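Local coordinates for protein Pts system, fructose-specific iiabc component (Borrelia burgdorferi, PDB 5DLE) that is a fructose-specific phosphotransferase-system component, here its cytoplasmic IIB domain, which probably passes phosphate from a phosphocysteine to fructose during uptake, at the interface of chains A and B. Sequence-based numbering; all coordinates share one arbitrary frame. Chains: chain A/B, Pts system, fructose-specific iiabc component.

The interface of chains A and B. Residues chain A 26, 94, 97-98; chain B 20-22, 75.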
# COMPACT_ATOMS: atom_id res chain seq x y z
N HIS A 26 -5.10 -0.84 0.50
CA HIS A 26 -6.42 -0.24 0.30
C HIS A 26 -7.43 -0.74 1.32
O HIS A 26 -8.28 0.04 1.79
CB HIS A 26 -6.97 -0.46 -1.10
CG HIS A 26 -6.38 0.48 -2.10
ND1 HIS A 26 -7.08 0.90 -3.21
CD2 HIS A 26 -5.14 1.03 -2.20
CE1 HIS A 26 -6.29 1.67 -3.96
NE2 HIS A 26 -5.12 1.77 -3.37
N VAL A 94 -11.20 3.06 -3.74
CA VAL A 94 -10.72 4.37 -4.12
C VAL A 94 -11.72 5.45 -3.70
O VAL A 94 -11.33 6.49 -3.16
CB VAL A 94 -10.45 4.39 -5.64
CG1 VAL A 94 -10.32 5.80 -6.13
CG2 VAL A 94 -9.17 3.64 -5.92
N ILE A 97 -11.81 5.92 0.06
CA ILE A 97 -10.61 6.57 0.57
C ILE A 97 -10.59 8.05 0.24
O ILE A 97 -10.19 8.87 1.07
CB ILE A 97 -9.36 5.86 0.03
CG1 ILE A 97 -9.28 4.48 0.68
CG2 ILE A 97 -8.09 6.70 0.29
CD1 ILE A 97 -8.26 3.53 -0.02
N ASN A 98 -11.02 8.42 -0.97
CA ASN A 98 -10.88 9.80 -1.40
C ASN A 98 -12.11 10.65 -1.17
O ASN A 98 -12.02 11.88 -1.28
CB ASN A 98 -10.50 9.84 -2.89
CG ASN A 98 -9.07 9.46 -3.10
OD1 ASN A 98 -8.27 9.47 -2.16
ND2 ASN A 98 -8.71 9.12 -4.34
N CYS B 20 -4.08 5.12 -10.55
CA CYS B 20 -4.94 4.99 -9.38
C CYS B 20 -4.72 6.23 -8.53
O CYS B 20 -3.58 6.52 -8.17
CB CYS B 20 -4.58 3.72 -8.64
SG CYS B 20 -5.45 3.66 -7.03
N PRO B 21 -5.78 6.99 -8.15
CA PRO B 21 -5.59 8.25 -7.42
C PRO B 21 -5.48 8.07 -5.91
O PRO B 21 -5.84 8.99 -5.17
CB PRO B 21 -6.85 9.02 -7.79
CG PRO B 21 -7.88 7.92 -7.88
CD PRO B 21 -7.16 6.81 -8.60
N VAL B 22 -5.01 6.92 -5.44
CA VAL B 22 -4.69 6.69 -4.05
C VAL B 22 -3.17 6.53 -4.00
O VAL B 22 -2.63 5.48 -4.38
CB VAL B 22 -5.39 5.46 -3.48
CG1 VAL B 22 -4.94 5.19 -2.04
CG2 VAL B 22 -6.91 5.66 -3.44
N ASP B 75 -8.29 3.78 -12.36
CA ASP B 75 -9.40 3.87 -11.40
C ASP B 75 -9.97 5.28 -11.34
O ASP B 75 -10.51 5.70 -10.29
CB ASP B 75 -8.94 3.49 -10.00
CG ASP B 75 -8.29 2.12 -9.96
OD1 ASP B 75 -8.80 1.20 -10.63
OD2 ASP B 75 -7.31 1.96 -9.22
O HOH W 1 -2.64 2.74 -4.16
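B:Val22 forms the apolar centre, pushed from the loop after strand 13-19 of chain B against helix 93-98 and the start of helix 25-40 of chain A. Its CG1 is anti to the backbone N (chi1 176°), which leaves CG2 anti to the carbonyl carbon. The side chain slides past A:Val94 in the opposite direction, CG2 touching A:Val94 CG2 at 3.9 Å, and crosses A:Ile97 nearly at a right angle. The two methyls of A:Val94 divide the contact: CG2 also faces B:Cys20 SG, whereas CG1, anti to the backbone N, meets the pyrrolidine CG of B:Pro21 at 3.7 Å. A:His26 comes tip to tip with B:Val22, its NE2 3.7 Å from CG1. One imidazole face carries A:Ile97 CD1, 4.1 Å above the plane and offset to the rim. B:Cys20, the phosphorylatable cysteine of the IIB active-site loop, points SG at the ring edge, in plane, 3.7 Å from A:His26 CE1. The two-fold interface thus packs against this loop; the structure alone does not show whether it forms in the whole protein. At the polar rim, a water in the imidazole plane bridges A:His26 NE2 (2.8 Å) to the backbone B:Val22 O, helping to fix the ring's rotation. On the opposite rim, A:Asn98 ND2 donates to B:Pro21 O at 3.0 Å (160° at H). The acceptor lies near the amide plane, but ND2 sits above the carbonyl plane, 61° out of it and not on a lone pair.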